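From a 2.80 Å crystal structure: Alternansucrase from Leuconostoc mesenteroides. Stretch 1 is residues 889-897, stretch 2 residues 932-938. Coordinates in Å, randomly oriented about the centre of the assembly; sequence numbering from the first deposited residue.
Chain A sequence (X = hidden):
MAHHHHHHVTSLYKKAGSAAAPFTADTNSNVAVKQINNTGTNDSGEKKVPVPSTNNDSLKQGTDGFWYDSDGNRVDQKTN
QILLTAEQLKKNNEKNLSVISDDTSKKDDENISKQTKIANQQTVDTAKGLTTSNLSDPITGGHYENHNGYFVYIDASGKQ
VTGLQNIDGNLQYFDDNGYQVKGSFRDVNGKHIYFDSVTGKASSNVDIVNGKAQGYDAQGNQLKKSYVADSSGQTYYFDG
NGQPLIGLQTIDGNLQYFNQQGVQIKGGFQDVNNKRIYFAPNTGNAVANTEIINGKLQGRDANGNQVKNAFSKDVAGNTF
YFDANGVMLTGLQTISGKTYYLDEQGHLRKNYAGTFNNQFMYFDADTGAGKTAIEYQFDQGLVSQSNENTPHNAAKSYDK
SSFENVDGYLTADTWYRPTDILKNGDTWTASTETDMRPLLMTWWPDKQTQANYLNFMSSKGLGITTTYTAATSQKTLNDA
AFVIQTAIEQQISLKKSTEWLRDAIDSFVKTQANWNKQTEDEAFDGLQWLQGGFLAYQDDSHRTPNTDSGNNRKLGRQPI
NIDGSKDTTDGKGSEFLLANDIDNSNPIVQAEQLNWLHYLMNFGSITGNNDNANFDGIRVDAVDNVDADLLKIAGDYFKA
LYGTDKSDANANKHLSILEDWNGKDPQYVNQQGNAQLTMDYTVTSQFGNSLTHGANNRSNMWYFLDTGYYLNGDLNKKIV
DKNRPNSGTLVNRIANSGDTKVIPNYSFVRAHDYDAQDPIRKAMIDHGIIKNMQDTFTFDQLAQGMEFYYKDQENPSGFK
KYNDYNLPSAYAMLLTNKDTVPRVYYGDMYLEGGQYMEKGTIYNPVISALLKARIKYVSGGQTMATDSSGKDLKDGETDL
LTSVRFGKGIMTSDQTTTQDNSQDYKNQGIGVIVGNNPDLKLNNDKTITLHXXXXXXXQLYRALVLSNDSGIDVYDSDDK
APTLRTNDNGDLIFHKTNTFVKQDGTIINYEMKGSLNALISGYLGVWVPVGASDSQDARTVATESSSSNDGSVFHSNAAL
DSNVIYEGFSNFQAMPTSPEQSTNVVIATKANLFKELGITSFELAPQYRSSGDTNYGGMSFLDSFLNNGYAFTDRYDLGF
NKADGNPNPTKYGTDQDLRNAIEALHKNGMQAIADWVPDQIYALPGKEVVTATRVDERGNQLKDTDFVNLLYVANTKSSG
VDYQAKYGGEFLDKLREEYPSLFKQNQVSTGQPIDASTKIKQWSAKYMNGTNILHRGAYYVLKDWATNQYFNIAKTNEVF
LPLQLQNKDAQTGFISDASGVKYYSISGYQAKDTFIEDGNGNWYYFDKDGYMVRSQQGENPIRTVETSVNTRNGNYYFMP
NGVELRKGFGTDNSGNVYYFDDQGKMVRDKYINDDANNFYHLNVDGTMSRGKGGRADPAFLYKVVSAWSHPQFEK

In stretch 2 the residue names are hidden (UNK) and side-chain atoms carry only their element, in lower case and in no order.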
# COMPACT_ATOMS: atom_id res chain seq x y z
N GLY A 889 13.26 -33.77 -31.41
CA GLY A 889 14.71 -33.85 -31.17
C GLY A 889 15.51 -32.80 -31.92
O GLY A 889 16.73 -32.92 -32.05
N ILE A 890 14.84 -31.79 -32.47
CA ILE A 890 15.48 -30.77 -33.30
C ILE A 890 15.80 -29.54 -32.46
O ILE A 890 14.90 -28.87 -31.98
CB ILE A 890 14.59 -30.33 -34.49
CG1 ILE A 890 14.03 -31.54 -35.26
CG2 ILE A 890 15.37 -29.45 -35.45
CD1 ILE A 890 15.08 -32.47 -35.85
N MET A 891 17.08 -29.25 -32.30
CA MET A 891 17.53 -28.24 -31.37
C MET A 891 18.01 -26.95 -32.01
O MET A 891 18.14 -25.96 -31.31
CB MET A 891 18.63 -28.83 -30.48
CG MET A 891 18.27 -30.19 -29.88
SD MET A 891 16.66 -30.11 -29.06
CE MET A 891 16.75 -31.60 -28.06
N THR A 892 18.22 -26.93 -33.33
CA THR A 892 18.81 -25.79 -34.03
C THR A 892 18.15 -25.53 -35.37
O THR A 892 17.49 -26.39 -35.91
CB THR A 892 20.31 -26.05 -34.26
OG1 THR A 892 20.91 -26.52 -33.05
CG2 THR A 892 21.06 -24.76 -34.66
N SER A 893 18.33 -24.31 -35.89
CA SER A 893 17.96 -23.94 -37.28
C SER A 893 18.44 -24.90 -38.34
O SER A 893 17.69 -25.29 -39.23
CB SER A 893 18.56 -22.58 -37.64
OG SER A 893 17.87 -21.54 -36.99
N ASP A 894 19.72 -25.25 -38.27
CA ASP A 894 20.41 -26.01 -39.30
C ASP A 894 20.39 -27.52 -39.12
O ASP A 894 20.79 -28.23 -40.03
CB ASP A 894 21.87 -25.55 -39.37
CG ASP A 894 22.00 -24.08 -39.70
OD1 ASP A 894 21.11 -23.53 -40.39
OD2 ASP A 894 23.02 -23.48 -39.26
N GLN A 895 19.93 -28.00 -37.98
CA GLN A 895 19.81 -29.43 -37.76
C GLN A 895 18.67 -29.95 -38.63
O GLN A 895 17.57 -29.39 -38.64
CB GLN A 895 19.61 -29.75 -36.27
CG GLN A 895 19.70 -31.25 -35.96
CD GLN A 895 19.37 -31.60 -34.53
OE1 GLN A 895 19.61 -30.83 -33.62
NE2 GLN A 895 18.83 -32.79 -34.32
N THR A 896 18.97 -31.01 -39.38
CA THR A 896 18.07 -31.58 -40.38
C THR A 896 17.33 -32.82 -39.90
O THR A 896 16.26 -33.13 -40.43
CB THR A 896 18.85 -31.97 -41.65
OG1 THR A 896 19.89 -32.90 -41.31
CG2 THR A 896 19.46 -30.75 -42.30
N THR A 897 17.89 -33.52 -38.92
CA THR A 897 17.27 -34.76 -38.48
C THR A 897 17.72 -35.13 -37.08
O THR A 897 18.76 -34.68 -36.63
CB THR A 897 17.56 -35.91 -39.48
OG1 THR A 897 16.56 -36.95 -39.36
CG2 THR A 897 18.99 -36.50 -39.28
N UNK A 932 11.64 -21.70 -39.96
CA UNK A 932 11.10 -22.93 -39.40
C UNK A 932 12.15 -24.04 -39.30
O UNK A 932 11.92 -25.04 -38.63
c UNK A 932 9.96 -23.44 -40.27
c UNK A 932 8.72 -22.55 -40.28
c UNK A 932 8.37 -20.99 -38.09
s UNK A 932 7.88 -22.55 -38.69
N UNK A 933 13.24 -23.90 -40.05
CA UNK A 933 14.41 -24.75 -39.88
C UNK A 933 14.63 -25.74 -41.00
O UNK A 933 13.72 -26.14 -41.69
N UNK A 934 15.88 -26.18 -41.13
CA UNK A 934 16.31 -27.11 -42.18
C UNK A 934 15.82 -28.55 -41.96
O UNK A 934 16.03 -29.42 -42.80
c UNK A 934 19.44 -25.54 -43.64
c UNK A 934 17.84 -27.05 -42.29
n UNK A 934 19.69 -23.05 -43.56
c UNK A 934 19.39 -24.22 -44.43
c UNK A 934 18.34 -25.63 -42.60
N UNK A 935 15.19 -28.80 -40.81
CA UNK A 935 14.42 -30.02 -40.60
C UNK A 935 13.03 -29.95 -41.23
O UNK A 935 12.33 -30.93 -41.23
c UNK A 935 14.32 -30.31 -39.11
N UNK A 936 12.65 -28.79 -41.77
CA UNK A 936 11.34 -28.62 -42.40
C UNK A 936 11.42 -28.00 -43.79
O UNK A 936 10.69 -27.06 -44.08
c UNK A 936 10.19 -28.37 -40.18
n UNK A 936 10.20 -29.08 -38.11
c UNK A 936 10.45 -27.76 -41.51
c UNK A 936 9.11 -29.55 -38.67
n UNK A 936 9.07 -29.13 -39.92
c UNK A 936 10.90 -28.35 -39.03
N UNK A 937 12.30 -28.54 -44.64
CA UNK A 937 12.43 -28.06 -46.01
C UNK A 937 11.19 -28.44 -46.79
O UNK A 937 10.66 -29.55 -46.64
n UNK A 937 18.59 -29.55 -46.48
c UNK A 937 16.16 -29.01 -46.74
c UNK A 937 13.66 -28.63 -46.71
c UNK A 937 14.97 -28.46 -45.96
c UNK A 937 17.46 -28.70 -46.02
N UNK A 938 10.72 -27.49 -47.61
CA UNK A 938 9.63 -27.72 -48.59
C UNK A 938 8.27 -28.16 -48.01
O UNK A 938 7.36 -28.51 -48.73
c UNK A 938 10.11 -28.72 -49.64
c UNK A 938 11.39 -28.24 -50.32
o UNK A 938 12.43 -28.92 -50.26
n UNK A 938 11.35 -27.06 -50.92

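Position 932 carries four side-chain atoms in an unbranched run, two carbons, a sulfur and a terminal carbon. Its CA-to-CB bond points away from stretch 1, and the side chain makes no contact with it. A thioether of this kind identifies methionine, M932.

Position 933 has no side-chain atoms, and its bare CA sits 3.4 Å from S893 O. The phi/psi of 109/157 is telling: a CB would be jammed against the carbonyl oxygen of the preceding residue, and an ideal CB at 933 would also lie 3.5 Å from S893 O. The residue is glycine, G933.

Position 934 shows four carbons in a row ending in nitrogen. The terminal nitrogen of 934 lies 3.5 Å from OD1 of D894, and the CA-to-CB bond points toward stretch 1. This is lysine, K934, and the NZ to OD1 pair is a salt bridge. The CA-to-CB bond of D894 points away from stretch 2, yet its carboxylate end comes nearer and reaches the ammonium group of K934.

Position 935 has a single side-chain carbon. This CB of 935 is 3.9 Å from I890 CG2, an apolar contact with a buried residue, and the CA of 935 lies 3.6 Å from T896 O. One carbon means alanine, A935.

Position 936 has one carbon followed by a five-membered ring of three carbons and two nitrogens, an imidazole. The side chain makes no contact with stretch 1, although its end comes nearer than its sideways CA-to-CB bond suggests. The residue is histidine, H936; NE2 is hydrogen-bonded elsewhere in the structure, and ND1 to a residue flanking one of the stretches.

Position 937 again has four carbons in a row ending in nitrogen, and that nitrogen of 937 approaches T896 CG2 at 4.4 Å. The residue is lysine, K937, its chain extended with chi2 to chi4 all t.

Position 938 has two carbons, the second bearing one oxygen and one nitrogen, and is out of reach of stretch 1. A carboxamide on a short stem gives asparagine, N938.

The contact rests on a type I turn from G933 to H936, closed by H936 N donating to G933 O at 2.9 Å. K934 N donates to S893 O at 2.8 Å with a nearly linear angle of 176°, the one hydrogen bond between the stretches. By contrast, A935 N and Q895 O are 3.3 Å apart, but the angle is too poor for a bond. One backbone hydrogen bond, the K934 salt bridge and the I890–A935 packing together accompany a modest buried surface of 319 Å².

Stretch 2 (932-938) MGKAHKN
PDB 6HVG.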